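Local coordinates for heme-binding protein A (Haemophilus parasuis 29755, PDB 3TPA) that probably binds glutathione as a solute-binding protein, presumably delivering it to an uptake transporter, although it was named for heme, at residues Y205-D210 with G214-E219; K298-D303 with A372-A377. The protein carries 1 engineered substitution. One frame throughout, in Å; residues are numbered along the deposited sequence.

Interaction 1 (Y205-D210 with G214-E219); sequences YTANVD and GKADIE
Lys215 reaches back over Ala207 and Val209, the residues that lead out of strand 202-207. Its CB sits beside the carbonyl oxygens of Asn208 and Val209, 3.9 Å from Asn208 O. CG stands anti to the backbone N (chi1 156°), and a bend at chi3 (-98°) then places CE against Val209 CG2 at 3.4 Å, closer than usual for two carbons. A further bend at chi4 turns the tip, NZ, toward Glu219; it lies 3.4 Å from Ala207 CB and forms a salt bridge with Glu219 OE1 at 2.8 Å, meeting the oxygen from above the carboxylate plane. The other carboxylate oxygen, Glu219 OE2, accepts from a water that also donates to Ala207 O and accepts a weak hydrogen bond from NZ. The backbone closes the hairpin: Ala207 N donates to Glu219 O at 3.0 Å, and Thr206 CA adds a CA-H...O contact to the same oxygen. A second water bridges Asn208 O and Ala216 N. Between 205-210 and 214-219 there are thus one direct backbone bond and two bridging waters, beside an ion pair internal to 214-219 whose lysine is partly sheathed in apolar carbon, which would probably strengthen its attraction to Glu219.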
loop_
_atom_site.group_PDB
_atom_site.type_symbol
_atom_site.label_atom_id
_atom_site.label_comp_id
_atom_site.label_asym_id
_atom_site.label_seq_id
_atom_site.Cartn_x
_atom_site.Cartn_y
_atom_site.Cartn_z
ATOM N N TYR A 205 -17.243 -0.967 18.556
ATOM C CA TYR A 205 -16.383 -2.050 19.035
ATOM C C TYR A 205 -16.176 -1.963 20.529
ATOM O O TYR A 205 -16.252 -0.887 21.112
ATOM C CB TYR A 205 -14.989 -2.015 18.383
ATOM C CG TYR A 205 -15.005 -1.944 16.885
ATOM C CD1 TYR A 205 -14.743 -3.066 16.105
ATOM C CD2 TYR A 205 -15.275 -0.754 16.250
ATOM C CE1 TYR A 205 -14.764 -2.993 14.715
ATOM C CE2 TYR A 205 -15.300 -0.668 14.869
ATOM C CZ TYR A 205 -15.042 -1.784 14.107
ATOM O OH TYR A 205 -15.077 -1.673 12.741
ATOM N N THR A 206 -15.873 -3.112 21.123
ATOM C CA THR A 206 -15.507 -3.212 22.530
ATOM C C THR A 206 -14.184 -3.940 22.682
ATOM O O THR A 206 -13.884 -4.846 21.912
ATOM C CB THR A 206 -16.568 -4.003 23.307
ATOM O OG1 THR A 206 -17.817 -3.300 23.254
ATOM C CG2 THR A 206 -16.142 -4.171 24.757
ATOM N N ALA A 207 -13.393 -3.564 23.679
ATOM C CA ALA A 207 -12.112 -4.226 23.896
ATOM C C ALA A 207 -12.282 -5.710 24.224
ATOM O O ALA A 207 -13.191 -6.105 24.956
ATOM C CB ALA A 207 -11.326 -3.530 25.002
ATOM N N ASN A 208 -11.386 -6.520 23.670
ATOM C CA ASN A 208 -11.304 -7.938 23.975
ATOM C C ASN A 208 -10.478 -8.165 25.237
ATOM O O ASN A 208 -9.264 -7.934 25.252
ATOM C CB ASN A 208 -10.664 -8.678 22.799
ATOM C CG ASN A 208 -10.481 -10.156 23.067
ATOM O OD1 ASN A 208 -11.048 -10.705 24.016
ATOM N ND2 ASN A 208 -9.688 -10.817 22.219
ATOM N N VAL A 209 -11.126 -8.636 26.298
ATOM C CA VAL A 209 -10.426 -8.835 27.562
ATOM C C VAL A 209 -9.389 -9.953 27.470
ATOM O O VAL A 209 -8.380 -9.938 28.177
ATOM C CB VAL A 209 -11.393 -9.165 28.702
ATOM C CG1 VAL A 209 -10.610 -9.427 29.992
ATOM C CG2 VAL A 209 -12.390 -8.036 28.886
ATOM N N ASP A 210 -9.640 -10.919 26.593
ATOM C CA ASP A 210 -8.801 -12.111 26.506
ATOM C C ASP A 210 -7.647 -12.003 25.511
ATOM O O ASP A 210 -6.885 -12.947 25.332
ATOM C CB ASP A 210 -9.660 -13.339 26.178
ATOM C CG ASP A 210 -10.617 -13.702 27.301
ATOM O OD1 ASP A 210 -10.199 -13.652 28.476
ATOM O OD2 ASP A 210 -11.787 -14.028 27.010
ATOM N N GLY A 214 -2.514 -8.897 25.842
ATOM C CA GLY A 214 -3.009 -8.104 26.954
ATOM C C GLY A 214 -4.107 -7.177 26.471
ATOM O O GLY A 214 -4.055 -6.690 25.344
ATOM N N LYS A 215 -5.099 -6.939 27.322
ATOM C CA LYS A 215 -6.259 -6.126 26.974
ATOM C C LYS A 215 -5.898 -4.681 26.612
ATOM O O LYS A 215 -5.047 -4.072 27.251
ATOM C CB LYS A 215 -7.258 -6.139 28.128
ATOM C CG LYS A 215 -8.169 -4.937 28.154
ATOM C CD LYS A 215 -8.922 -4.838 29.462
ATOM C CE LYS A 215 -10.303 -5.426 29.307
ATOM N NZ LYS A 215 -11.052 -4.758 28.206
ATOM N N ALA A 216 -6.558 -4.146 25.587
ATOM C CA ALA A 216 -6.332 -2.776 25.120
ATOM C C ALA A 216 -6.694 -1.741 26.176
ATOM O O ALA A 216 -7.538 -1.985 27.035
ATOM C CB ALA A 216 -7.128 -2.506 23.861
ATOM N N ASP A 217 -6.067 -0.572 26.091
ATOM C CA ASP A 217 -6.318 0.482 27.071
ATOM C C ASP A 217 -7.688 1.097 26.874
ATOM O O ASP A 217 -8.317 1.522 27.836
ATOM C CB ASP A 217 -5.225 1.555 27.026
ATOM C CG ASP A 217 -3.847 0.997 27.349
ATOM O OD1 ASP A 217 -3.642 0.530 28.490
ATOM O OD2 ASP A 217 -2.965 1.034 26.464
ATOM N N ILE A 218 -8.159 1.139 25.629
ATOM C CA ILE A 218 -9.461 1.744 25.328
ATOM C C ILE A 218 -10.606 0.731 25.335
ATOM O O ILE A 218 -10.574 -0.270 24.613
ATOM C CB ILE A 218 -9.449 2.478 23.978
ATOM C CG1 ILE A 218 -8.429 3.609 24.007
ATOM C CG2 ILE A 218 -10.830 3.035 23.658
ATOM C CD1 ILE A 218 -8.098 4.152 22.641
ATOM N N GLU A 219 -11.635 1.010 26.126
ATOM C CA GLU A 219 -12.738 0.068 26.286
ATOM C C GLU A 219 -13.753 0.054 25.147
ATOM O O GLU A 219 -14.347 -0.981 24.864
ATOM C CB GLU A 219 -13.456 0.312 27.621
ATOM C CG GLU A 219 -12.729 -0.296 28.804
ATOM C CD GLU A 219 -12.881 -1.806 28.859
ATOM O OE1 GLU A 219 -12.021 -2.467 29.478
ATOM O OE2 GLU A 219 -13.867 -2.330 28.293
HETATM O O HOH W 1 -14.134 -4.910 27.193
HETATM O O HOH W 2 -7.931 -5.981 23.863
#

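Interaction 2 (K298-D303 with A372-A377); sequences KKAIVD and AEIIQA
Ile301 meets Ile374 and Ile375 at the point where helices 298-306 and 368-381 pass each other, and these three branched side chains make most of the contact. The CG1 of Ile301 rests 4.0 Å from Ile374 CG2, while its end carries on to Ile375, where the two CD1 methyls, Ile301 CD1 and Ile375 CD1, come within 3.4 Å, a tight fit for methyl groups. Ile301 can touch both neighbours because its CG1 lies anti to the carbonyl carbon (chi1 -65°) and its chain continues extended to CD1. Ile374 reaches back with its own CD1, which lies 4.0 Å from Ile301 CA and near Ala300 O. Toward the more open side Ala300 adds a looser contact, its CB 4.5 Å from Ile374 CG2.

The side chains that meet are all aliphatic, and several polar groups of the two helices have partners elsewhere. Lys299 NZ pairs with Asp303 OD2 along its own helix at 2.7 Å, and Asp297 OD1 accepts from the N of Ala300 near the helix start. Lys298 NZ bonds to Pro480 O and His293 NE2, tying this helix to strand 478-491, whose Phe481 also touches Ile301. On the other helix, Ala372 and Gln376 touch strand 384-389, and Gln376 NE2 reaches Ala386 O. Helix 298-306 thus rests on strands 478-491 and 310-312 and helix 368-381 on strand 384-389, toward opposite edges of one mixed sheet.

The short axes approach to 10.0 Å at 154°, so the helices run nearly antiparallel. This is packing between helices that flank a mixed sheet, consistent with the layered alpha/beta lobe of a periplasmic binding protein.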
loop_
_atom_site.group_PDB
_atom_site.type_symbol
_atom_site.label_atom_id
_atom_site.label_comp_id
_atom_site.label_asym_id
_atom_site.label_seq_id
_atom_site.Cartn_x
_atom_site.Cartn_y
_atom_site.Cartn_z
ATOM N N LYS A 298 10.957 19.648 -10.318
ATOM C CA LYS A 298 10.243 18.829 -9.341
ATOM C C LYS A 298 9.737 19.657 -8.155
ATOM O O LYS A 298 8.627 19.445 -7.680
ATOM C CB LYS A 298 11.119 17.671 -8.846
ATOM C CG LYS A 298 11.647 16.742 -9.967
ATOM C CD LYS A 298 12.537 15.616 -9.422
ATOM C CE LYS A 298 13.226 14.847 -10.558
ATOM N NZ LYS A 298 13.937 13.628 -10.055
ATOM N N LYS A 299 10.558 20.581 -7.664
ATOM C CA LYS A 299 10.144 21.430 -6.543
ATOM C C LYS A 299 8.908 22.265 -6.902
ATOM O O LYS A 299 7.984 22.368 -6.104
ATOM C CB LYS A 299 11.276 22.358 -6.104
ATOM C CG LYS A 299 10.941 23.234 -4.885
ATOM C CD LYS A 299 11.957 24.370 -4.723
ATOM C CE LYS A 299 11.736 25.161 -3.435
ATOM N NZ LYS A 299 10.415 25.851 -3.373
ATOM N N ALA A 300 8.902 22.851 -8.100
ATOM C CA ALA A 300 7.727 23.590 -8.590
ATOM C C ALA A 300 6.484 22.697 -8.624
ATOM O O ALA A 300 5.421 23.094 -8.195
ATOM C CB ALA A 300 7.989 24.165 -9.995
ATOM N N ILE A 301 6.632 21.487 -9.153
ATOM C CA ILE A 301 5.507 20.555 -9.253
ATOM C C ILE A 301 4.938 20.220 -7.883
ATOM O O ILE A 301 3.744 20.359 -7.640
ATOM C CB ILE A 301 5.925 19.250 -9.969
ATOM C CG1 ILE A 301 6.304 19.569 -11.409
ATOM C CG2 ILE A 301 4.803 18.211 -9.930
ATOM C CD1 ILE A 301 6.900 18.398 -12.166
ATOM N N VAL A 302 5.805 19.788 -6.984
ATOM C CA VAL A 302 5.369 19.409 -5.650
ATOM C C VAL A 302 4.730 20.595 -4.962
ATOM O O VAL A 302 3.678 20.467 -4.354
ATOM C CB VAL A 302 6.551 18.898 -4.798
ATOM C CG1 VAL A 302 6.122 18.714 -3.352
ATOM C CG2 VAL A 302 7.088 17.596 -5.373
ATOM N N ASP A 303 5.366 21.758 -5.071
ATOM C CA ASP A 303 4.825 22.984 -4.467
ATOM C C ASP A 303 3.448 23.344 -4.998
ATOM O O ASP A 303 2.527 23.579 -4.217
ATOM C CB ASP A 303 5.794 24.150 -4.652
ATOM C CG ASP A 303 6.932 24.122 -3.643
ATOM O OD1 ASP A 303 6.843 23.335 -2.678
ATOM O OD2 ASP A 303 7.902 24.888 -3.797
ATOM N N ALA A 372 1.224 18.171 -15.613
ATOM C CA ALA A 372 1.484 18.181 -17.050
ATOM C C ALA A 372 1.759 19.592 -17.594
ATOM O O ALA A 372 2.621 19.782 -18.454
ATOM C CB ALA A 372 0.322 17.527 -17.808
ATOM N N GLU A 373 1.008 20.577 -17.109
ATOM C CA GLU A 373 1.134 21.948 -17.615
ATOM C C GLU A 373 2.493 22.549 -17.283
ATOM O O GLU A 373 3.112 23.221 -18.110
ATOM C CB GLU A 373 0.017 22.841 -17.048
ATOM C CG GLU A 373 -1.319 22.633 -17.715
ATOM C CD GLU A 373 -2.457 23.315 -16.981
ATOM O OE1 GLU A 373 -2.212 23.922 -15.915
ATOM O OE2 GLU A 373 -3.607 23.231 -17.467
ATOM N N ILE A 374 2.953 22.316 -16.060
ATOM C CA ILE A 374 4.238 22.863 -15.615
ATOM C C ILE A 374 5.359 22.287 -16.462
ATOM O O ILE A 374 6.242 23.000 -16.966
ATOM C CB ILE A 374 4.495 22.531 -14.128
ATOM C CG1 ILE A 374 3.575 23.368 -13.238
ATOM C CG2 ILE A 374 5.966 22.769 -13.749
ATOM C CD1 ILE A 374 3.479 22.854 -11.845
ATOM N N ILE A 375 5.310 20.979 -16.642
ATOM C CA ILE A 375 6.311 20.294 -17.451
ATOM C C ILE A 375 6.267 20.763 -18.901
ATOM O O ILE A 375 7.295 21.059 -19.483
ATOM C CB ILE A 375 6.133 18.774 -17.357
ATOM C CG1 ILE A 375 6.736 18.283 -16.046
ATOM C CG2 ILE A 375 6.812 18.083 -18.507
ATOM C CD1 ILE A 375 5.814 17.387 -15.273
ATOM N N GLN A 376 5.069 20.852 -19.470
ATOM C CA GLN A 376 4.909 21.361 -20.831
ATOM C C GLN A 376 5.611 22.720 -21.040
ATOM O O GLN A 376 6.279 22.923 -22.057
ATOM C CB GLN A 376 3.425 21.476 -21.186
ATOM C CG GLN A 376 3.141 22.136 -22.528
ATOM C CD GLN A 376 1.645 22.309 -22.771
ATOM O OE1 GLN A 376 0.925 22.817 -21.917
ATOM N NE2 GLN A 376 1.172 21.867 -23.928
ATOM N N ALA A 377 5.467 23.631 -20.078
ATOM C CA ALA A 377 6.034 24.988 -20.195
ATOM C C ALA A 377 7.552 25.007 -20.157
ATOM O O ALA A 377 8.189 25.767 -20.894
ATOM C CB ALA A 377 5.477 25.918 -19.101
#

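How the interactions relate
The two contacts lie on opposite sides of the chain's centre, their centres about 48 Å apart, and share no strand or helix. Both are partly buried and far from the middle of the molecule, yet they differ in kind. Interaction 1 is local, with three residues between its segments, and closes the turn between neighbouring strands of a five-stranded sheet through charge, water and backbone bonding. Interaction 2 joins segments with 68 residues between them through aliphatic side chains, and no charged group takes part. The first thus closes the end of a hairpin of two inner strands, whereas the second joins two helices that each also touch strands of a separate sheet.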